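Local coordinates for C24 protein (Bizionia argentinensis JUB59, PDB 6OV6), which probably forms the receptor-binding tip of the long tail fibre of a temperate bacteriophage, a metal-binding trimer that would recognise the host surface, at the interface of chains A and B. Sequence-based numbering; all coordinates share one arbitrary frame. Chains: chain A/B, C24 protein.

Contact 1: the interface of chains A and B. Residues chain A 235, 238-239; chain B 212-214, 217, 224, 226.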
ATOM      1  N   LEU A 235     -22.329 -74.294 -43.423  1.00 40.78           N
ATOM      2  CA  LEU A 235     -21.907 -74.246 -42.019  1.00 39.64           C
ATOM      3  C   LEU A 235     -22.994 -73.523 -41.246  1.00 41.46           C
ATOM      4  O   LEU A 235     -23.103 -72.300 -41.316  1.00 40.65           O
ATOM      5  CB  LEU A 235     -20.522 -73.577 -41.843  1.00 39.14           C
ATOM      6  CG  LEU A 235     -19.375 -74.176 -42.674  1.00 43.06           C
ATOM      7  CD1 LEU A 235     -18.117 -73.339 -42.531  1.00 43.52           C
ATOM      8  CD2 LEU A 235     -19.092 -75.632 -42.284  1.00 42.79           C
ATOM      9  N   LEU A 238     -22.339 -70.996 -37.841  1.00 28.53           N
ATOM     10  CA  LEU A 238     -21.753 -69.662 -38.024  1.00 26.94           C
ATOM     11  C   LEU A 238     -22.640 -68.686 -38.746  1.00 32.66           C
ATOM     12  O   LEU A 238     -23.478 -69.071 -39.563  1.00 32.75           O
ATOM     13  CB  LEU A 238     -20.430 -69.812 -38.826  1.00 26.03           C
ATOM     14  CG  LEU A 238     -19.374 -70.749 -38.258  1.00 28.97           C
ATOM     15  CD1 LEU A 238     -18.246 -70.995 -39.277  1.00 28.24           C
ATOM     16  CD2 LEU A 238     -18.822 -70.200 -36.912  1.00 27.41           C
ATOM     17  N   ARG A 239     -22.418 -67.392 -38.473  1.00 26.84           N
ATOM     18  CA  ARG A 239     -23.073 -66.290 -39.151  1.00 25.98           C
ATOM     19  C   ARG A 239     -22.121 -65.123 -39.210  1.00 30.24           C
ATOM     20  O   ARG A 239     -21.210 -65.010 -38.382  1.00 27.67           O
ATOM     21  CB  ARG A 239     -24.340 -65.811 -38.391  1.00 27.43           C
ATOM     22  CG  ARG A 239     -25.536 -66.773 -38.322  1.00 30.99           C
ATOM     23  CD  ARG A 239     -26.195 -67.038 -39.674  1.00 38.16           C
ATOM     24  NE  ARG A 239     -27.385 -67.878 -39.549  1.00 40.69           N
ATOM     25  CZ  ARG A 239     -27.379 -69.205 -39.492  1.00 51.84           C
ATOM     26  NH1 ARG A 239     -26.237 -69.869 -39.533  1.00 34.47           N
ATOM     27  NH2 ARG A 239     -28.520 -69.875 -39.383  1.00 44.15           N
TER
ATOM     28  N   SER B 212     -27.354 -65.946 -43.588  1.00 35.26           N
ATOM     29  CA  SER B 212     -27.525 -67.361 -43.228  1.00 35.48           C
ATOM     30  C   SER B 212     -26.203 -68.105 -43.060  1.00 38.82           C
ATOM     31  O   SER B 212     -25.145 -67.473 -42.975  1.00 37.29           O
ATOM     32  CB  SER B 212     -28.439 -68.057 -44.241  1.00 41.68           C
ATOM     33  OG  SER B 212     -28.022 -67.806 -45.573  1.00 56.36           O
ATOM     34  N   GLY B 213     -26.271 -69.437 -42.987  1.00 35.02           N
ATOM     35  CA  GLY B 213     -25.109 -70.305 -42.860  1.00 34.13           C
ATOM     36  C   GLY B 213     -24.090 -70.088 -43.968  1.00 35.99           C
ATOM     37  O   GLY B 213     -24.396 -69.486 -45.003  1.00 36.48           O
ATOM     38  N   LEU B 214     -22.865 -70.542 -43.738  1.00 30.73           N
ATOM     39  CA  LEU B 214     -21.780 -70.341 -44.692  1.00 30.49           C
ATOM     40  C   LEU B 214     -21.669 -71.473 -45.737  1.00 35.30           C
ATOM     41  O   LEU B 214     -21.370 -72.592 -45.363  1.00 35.77           O
ATOM     42  CB  LEU B 214     -20.455 -70.147 -43.952  1.00 30.16           C
ATOM     43  CG  LEU B 214     -20.191 -68.755 -43.356  1.00 33.54           C
ATOM     44  CD1 LEU B 214     -21.293 -68.308 -42.377  1.00 32.58           C
ATOM     45  CD2 LEU B 214     -18.858 -68.765 -42.646  1.00 33.42           C
ATOM     46  N   VAL B 217     -19.244 -64.947 -46.010  1.00 28.51           N
ATOM     47  CA  VAL B 217     -19.317 -63.767 -45.122  1.00 26.15           C
ATOM     48  C   VAL B 217     -18.434 -62.712 -45.777  1.00 29.45           C
ATOM     49  O   VAL B 217     -17.364 -63.051 -46.276  1.00 28.10           O
ATOM     50  CB  VAL B 217     -18.866 -64.087 -43.658  1.00 28.52           C
ATOM     51  CG1 VAL B 217     -18.674 -62.803 -42.819  1.00 27.12           C
ATOM     52  CG2 VAL B 217     -19.852 -65.016 -42.970  1.00 27.94           C
ATOM     53  N   VAL B 224     -19.507 -64.723 -36.105  1.00 26.18           N
ATOM     54  CA  VAL B 224     -20.088 -65.030 -34.799  1.00 25.97           C
ATOM     55  C   VAL B 224     -20.768 -66.399 -34.804  1.00 29.32           C
ATOM     56  O   VAL B 224     -21.028 -66.970 -35.877  1.00 26.08           O
ATOM     57  CB  VAL B 224     -21.096 -63.917 -34.366  1.00 28.92           C
ATOM     58  CG1 VAL B 224     -20.397 -62.575 -34.185  1.00 27.63           C
ATOM     59  CG2 VAL B 224     -22.273 -63.801 -35.347  1.00 28.35           C
ATOM     60  N   SER B 226     -23.991 -68.907 -34.432  1.00 30.63           N
ATOM     61  CA  SER B 226     -25.398 -68.816 -34.853  1.00 31.50           C
ATOM     62  C   SER B 226     -26.296 -69.312 -33.693  1.00 38.01           C
ATOM     63  O   SER B 226     -27.503 -69.072 -33.702  1.00 37.91           O
ATOM     64  CB  SER B 226     -25.652 -69.695 -36.076  1.00 30.88           C
ATOM     65  OG  SER B 226     -25.560 -71.057 -35.710  1.00 33.99           O
TER
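Antiparallel backbone pairing between two copies of the fibre protein joins them here: A:Leu235 bridges to B:Leu214 and A:Arg239 to B:Val224, tying the chains together in the deposited trimer. The first bridge is a reciprocal backbone pair, A:Leu235 N giving to B:Leu214 O at 2.8 Å and B:Leu214 N to A:Leu235 O at 3.0 Å. In the second, A:Arg239 N donates to B:Val224 O at 3.0 Å, and the return bond from B:Val224 N to A:Arg239 O is nearly straight, 175° at the hydrogen. Between the two bridges the B:Leu214 side chain reaches toward A:Leu238 and meets it at about a right angle; its CD1 lies 4.0 Å from A:Leu238 CB, while B:Leu214 CD2 faces A:Leu238 CD1. The A:Arg239 chain bends at chi2 (-67°), which turns its guanidinium back toward its own strand. There A:Arg239 NH1 donates to A:Leu238 O at 2.9 Å; the oxygen lies in the guanidinium plane, although the nitrogen stands above the carbonyl plane. This intrachain bond should limit rotation of the flat group between two parts of chain B. B:Gly213 N lies over one face near the rim, and B:Ser226 CB is 3.5 Å above the A:Arg239 guanidinium plane on the other, likewise offset. Paired backbones and the clamped arginine thus fasten neighbouring chains at the fibre end remote from the N-terminal helices, the end that may meet the receptor.

Contact 2: the interface of chains A and B. Residues chain A 19, 22, 26; chain B 22, 25-26.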
ATOM      1  N   LEU A  19      19.474  54.362  31.594  1.00 62.04           N
ATOM      2  CA  LEU A  19      18.355  54.273  30.639  1.00 61.63           C
ATOM      3  C   LEU A  19      18.844  53.720  29.272  1.00 62.12           C
ATOM      4  O   LEU A  19      18.038  53.144  28.531  1.00 60.78           O
ATOM      5  CB  LEU A  19      17.594  55.601  30.472  1.00 62.10           C
ATOM      6  CG  LEU A  19      16.843  56.142  31.704  1.00 67.21           C
ATOM      7  CD1 LEU A  19      16.480  57.616  31.516  1.00 67.28           C
ATOM      8  CD2 LEU A  19      15.580  55.317  32.027  1.00 70.08           C
ATOM      9  N   MET A  22      18.896  50.111  29.834  1.00 44.33           N
ATOM     10  CA  MET A  22      17.490  49.744  29.851  1.00 43.60           C
ATOM     11  C   MET A  22      16.926  49.524  28.436  1.00 48.26           C
ATOM     12  O   MET A  22      16.206  48.538  28.201  1.00 46.47           O
ATOM     13  CB  MET A  22      16.677  50.818  30.559  1.00 46.04           C
ATOM     14  CG  MET A  22      15.486  50.260  31.282  1.00 51.43           C
ATOM     15  SD  MET A  22      15.106  51.176  32.809  1.00 57.26           S
ATOM     16  CE  MET A  22      16.738  51.303  33.541  1.00 53.19           C
ATOM     17  N   TYR A  26      15.664  45.988  26.624  1.00 36.34           N
ATOM     18  CA  TYR A  26      14.411  45.618  25.956  1.00 36.74           C
ATOM     19  C   TYR A  26      14.499  45.526  24.425  1.00 36.74           C
ATOM     20  O   TYR A  26      13.691  44.804  23.833  1.00 32.82           O
ATOM     21  CB  TYR A  26      13.165  46.403  26.452  1.00 39.24           C
ATOM     22  CG  TYR A  26      13.071  47.853  26.003  1.00 45.39           C
ATOM     23  CD1 TYR A  26      12.736  48.177  24.692  1.00 47.62           C
ATOM     24  CD2 TYR A  26      13.221  48.901  26.914  1.00 48.39           C
ATOM     25  CE1 TYR A  26      12.651  49.502  24.269  1.00 51.03           C
ATOM     26  CE2 TYR A  26      13.129  50.237  26.503  1.00 50.43           C
ATOM     27  CZ  TYR A  26      12.834  50.530  25.178  1.00 62.17           C
ATOM     28  OH  TYR A  26      12.747  51.830  24.735  1.00 68.12           O
TER
ATOM     29  N   MET B  22       9.594  55.215  26.086  1.00 77.33           N
ATOM     30  CA  MET B  22      10.386  54.120  26.671  1.00 74.84           C
ATOM     31  C   MET B  22       9.526  53.214  27.621  1.00 71.78           C
ATOM     32  O   MET B  22       9.979  52.822  28.702  1.00 71.86           O
ATOM     33  CB  MET B  22      11.615  54.702  27.407  1.00 77.46           C
ATOM     34  CG  MET B  22      12.856  53.838  27.347  1.00 81.25           C
ATOM     35  SD  MET B  22      14.006  54.218  28.699  1.00 85.60           S
ATOM     36  CE  MET B  22      13.411  53.096  29.945  1.00 82.41           C
ATOM     37  N   ALA B  25       7.278  51.659  23.517  1.00 54.06           N
ATOM     38  CA  ALA B  25       8.231  50.922  22.678  1.00 53.64           C
ATOM     39  C   ALA B  25       8.270  49.444  23.077  1.00 55.76           C
ATOM     40  O   ALA B  25       8.085  48.585  22.212  1.00 56.23           O
ATOM     41  CB  ALA B  25       9.625  51.532  22.768  1.00 54.27           C
ATOM     42  N   TYR B  26       8.461  49.151  24.376  1.00 50.29           N
ATOM     43  CA  TYR B  26       8.479  47.763  24.824  1.00 49.78           C
ATOM     44  C   TYR B  26       7.105  47.089  24.942  1.00 52.00           C
ATOM     45  O   TYR B  26       7.040  45.855  24.878  1.00 50.77           O
ATOM     46  CB  TYR B  26       9.443  47.483  26.014  1.00 51.41           C
ATOM     47  CG  TYR B  26       8.997  47.955  27.375  1.00 53.49           C
ATOM     48  CD1 TYR B  26       7.970  47.312  28.054  1.00 55.35           C
ATOM     49  CD2 TYR B  26       9.668  48.982  28.029  1.00 54.91           C
ATOM     50  CE1 TYR B  26       7.568  47.730  29.314  1.00 56.79           C
ATOM     51  CE2 TYR B  26       9.277  49.406  29.295  1.00 55.95           C
ATOM     52  CZ  TYR B  26       8.235  48.768  29.938  1.00 64.42           C
ATOM     53  OH  TYR B  26       7.830  49.180  31.181  1.00 69.85           O
TER
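Helix 19-27 of chain A packs against helix 21-27 of chain B in an apolar helix-to-helix contact of the C24-like fibre protein, with A:Tyr26 set against B:Met22, B:Ala25 and B:Tyr26. No nitrogen or oxygen pair comes within bonding reach across this patch. The dense part surrounds the A:Tyr26 ring. B:Tyr26 CB sits over one face, offset toward the rim and 3.6 Å from A:Tyr26 CD1, a CH-pi contact. The two tyrosine rings meet edge-to-face, their planes 58° apart and their centroids 5.4 Å apart, with B:Tyr26 CD2 lying 3.7 Å from A:Tyr26 CD2. In A:Tyr26, CG lies between the backbone N and the carbonyl carbon (chi1 73°), and the ring extends across the B helix. B:Met22 CG comes to its edge, in plane, 3.7 Å from A:Tyr26 CE2, while B:Ala25 CB lies 3.7 Å from A:Tyr26 OH. The side toward the start of the A helix is more sparsely covered: A:Leu19 hides 16 Å² and A:Met22 6 Å², against 57 Å² for A:Tyr26. There B:Met22 bends at chi3 (90°), directing its terminal methyl between A:Leu19 and A:Met22; B:Met22 CE is 3.7 Å from A:Leu19 CD2 and 3.8 Å from A:Met22 CG.

Contact 3: the interface of chains A and B. Residues chain A 239-241; chain B 208-212, 224.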
ATOM      1  N   ARG A 239     -22.418 -67.392 -38.473  1.00 26.84           N
ATOM      2  CA  ARG A 239     -23.073 -66.290 -39.151  1.00 25.98           C
ATOM      3  C   ARG A 239     -22.121 -65.123 -39.210  1.00 30.24           C
ATOM      4  O   ARG A 239     -21.210 -65.010 -38.382  1.00 27.67           O
ATOM      5  CB  ARG A 239     -24.340 -65.811 -38.391  1.00 27.43           C
ATOM      6  CG  ARG A 239     -25.536 -66.773 -38.322  1.00 30.99           C
ATOM      7  CD  ARG A 239     -26.195 -67.038 -39.674  1.00 38.16           C
ATOM      8  NE  ARG A 239     -27.385 -67.878 -39.549  1.00 40.69           N
ATOM      9  CZ  ARG A 239     -27.379 -69.205 -39.492  1.00 51.84           C
ATOM     10  NH1 ARG A 239     -26.237 -69.869 -39.533  1.00 34.47           N
ATOM     11  NH2 ARG A 239     -28.520 -69.875 -39.383  1.00 44.15           N
ATOM     12  N   ALA A 240     -22.398 -64.194 -40.126  1.00 28.40           N
ATOM     13  CA  ALA A 240     -21.725 -62.915 -40.146  1.00 28.61           C
ATOM     14  C   ALA A 240     -22.269 -62.188 -38.915  1.00 31.78           C
ATOM     15  O   ALA A 240     -23.435 -62.375 -38.549  1.00 31.17           O
ATOM     16  CB  ALA A 240     -22.144 -62.124 -41.388  1.00 29.69           C
ATOM     17  N   SER A 241     -21.440 -61.345 -38.283  1.00 27.65           N
ATOM     18  CA  SER A 241     -21.879 -60.464 -37.198  1.00 26.41           C
ATOM     19  C   SER A 241     -22.915 -59.484 -37.814  1.00 32.09           C
ATOM     20  O   SER A 241     -22.853 -59.191 -39.014  1.00 31.89           O
ATOM     21  CB  SER A 241     -20.688 -59.666 -36.669  1.00 24.54           C
ATOM     22  OG  SER A 241     -19.971 -59.111 -37.762  1.00 27.27           O
TER
ATOM     23  N   SER B 208     -25.043 -59.632 -32.616  1.00 31.30           N
ATOM     24  CA  SER B 208     -26.191 -59.995 -33.469  1.00 31.12           C
ATOM     25  C   SER B 208     -25.707 -60.860 -34.648  1.00 34.81           C
ATOM     26  O   SER B 208     -24.569 -61.351 -34.642  1.00 32.55           O
ATOM     27  CB  SER B 208     -26.964 -58.752 -33.928  1.00 34.27           C
ATOM     28  OG  SER B 208     -28.153 -59.087 -34.632  1.00 40.37           O
ATOM     29  N   THR B 209     -26.583 -61.113 -35.622  1.00 31.72           N
ATOM     30  CA  THR B 209     -26.211 -61.923 -36.786  1.00 32.79           C
ATOM     31  C   THR B 209     -26.779 -61.275 -38.041  1.00 36.62           C
ATOM     32  O   THR B 209     -27.732 -60.491 -37.971  1.00 35.31           O
ATOM     33  CB  THR B 209     -26.726 -63.386 -36.665  1.00 37.93           C
ATOM     34  OG1 THR B 209     -28.153 -63.366 -36.650  1.00 39.67           O
ATOM     35  CG2 THR B 209     -26.172 -64.150 -35.435  1.00 28.45           C
ATOM     36  N   PHE B 210     -26.210 -61.628 -39.192  1.00 33.28           N
ATOM     37  CA  PHE B 210     -26.691 -61.161 -40.487  1.00 33.40           C
ATOM     38  C   PHE B 210     -26.636 -62.364 -41.424  1.00 38.18           C
ATOM     39  O   PHE B 210     -25.675 -63.136 -41.362  1.00 36.10           O
ATOM     40  CB  PHE B 210     -25.806 -60.027 -41.053  1.00 35.32           C
ATOM     41  CG  PHE B 210     -26.123 -59.724 -42.506  1.00 37.24           C
ATOM     42  CD1 PHE B 210     -27.310 -59.086 -42.858  1.00 40.75           C
ATOM     43  CD2 PHE B 210     -25.288 -60.171 -43.525  1.00 39.08           C
ATOM     44  CE1 PHE B 210     -27.633 -58.870 -44.201  1.00 41.44           C
ATOM     45  CE2 PHE B 210     -25.615 -59.952 -44.869  1.00 41.89           C
ATOM     46  CZ  PHE B 210     -26.780 -59.297 -45.194  1.00 39.73           C
ATOM     47  N   GLY B 211     -27.632 -62.489 -42.312  1.00 36.29           N
ATOM     48  CA  GLY B 211     -27.634 -63.545 -43.328  1.00 35.47           C
ATOM     49  C   GLY B 211     -27.810 -64.961 -42.813  1.00 37.86           C
ATOM     50  O   GLY B 211     -28.351 -65.172 -41.729  1.00 37.04           O
ATOM     51  N   SER B 212     -27.354 -65.946 -43.588  1.00 35.26           N
ATOM     52  CA  SER B 212     -27.525 -67.361 -43.228  1.00 35.48           C
ATOM     53  C   SER B 212     -26.203 -68.105 -43.060  1.00 38.82           C
ATOM     54  O   SER B 212     -25.145 -67.473 -42.975  1.00 37.29           O
ATOM     55  CB  SER B 212     -28.439 -68.057 -44.241  1.00 41.68           C
ATOM     56  OG  SER B 212     -28.022 -67.806 -45.573  1.00 56.36           O
ATOM     57  N   VAL B 224     -19.507 -64.723 -36.105  1.00 26.18           N
ATOM     58  CA  VAL B 224     -20.088 -65.030 -34.799  1.00 25.97           C
ATOM     59  C   VAL B 224     -20.768 -66.399 -34.804  1.00 29.32           C
ATOM     60  O   VAL B 224     -21.028 -66.970 -35.877  1.00 26.08           O
ATOM     61  CB  VAL B 224     -21.096 -63.917 -34.366  1.00 28.92           C
ATOM     62  CG1 VAL B 224     -20.397 -62.575 -34.185  1.00 27.63           C
ATOM     63  CG2 VAL B 224     -22.273 -63.801 -35.347  1.00 28.35           C
TER
HETATM   64  O   HOH W   1     -24.199 -64.996 -42.406  1.00 30.39           O
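A:Arg239 and B:Thr209 cross at a slant between the chains, the aliphatic base of the arginine passing over the threonine. A:Arg239 CB is 3.8 Å from B:Thr209 CB, and the threonine methyl B:Thr209 CG2, anti to the carbonyl carbon, lies against the same stem, 4.0 Å from A:Arg239 CG. Two residues further on, A:Ser241 packs against the two branches of B:Val224: CG1 stands 3.8 Å from A:Ser241 CB, and CG2 approaches A:Ser241 CA. B:Phe210 places CG anti to its backbone N (chi1 169°), carrying the ring away from the strand while CB stays 3.7 Å from A:Ser241 O. Its backbone joins the antiparallel bridge with A:Ala240. B:Phe210 N donates to A:Ala240 O at 2.9 Å, and the bend at the hydrogen (143°), with the donor above the carbonyl plane (37° out of it), shows a less linear bond. On the other side of A:Ala240 a water replaces direct pairing: it is 3.0 Å from A:Ala240 N and also contacts the carbonyl oxygens B:Phe210 O, at 2.6 Å, and B:Ser212 O. The water thereby links three backbone groups of two chains. For the protein, this patch holds strand 238-240 against the 208-212 loop of its neighbour, joining two chains near the fibre end.

Contact 1 and contact 3 are neighbouring parts of one surface: their C-alpha centres lie about 6 Å apart, and both use A:Arg239, B:Ser212 and B:Val224. Strand 238-240 of chain A therefore meets both strand 223-225 and the loops beside it in chain B, so the two patches should behave as one unit. Contact 2 is remote, about 141 Å from contact 1 and 136 Å from contact 3 between C-alpha centres, in the N-terminal helices. The same two chains thus touch near both ends of an elongated fibre, through apolar helix packing at one and backbone pairing at the other, consistent with an intertwined fibre trimer.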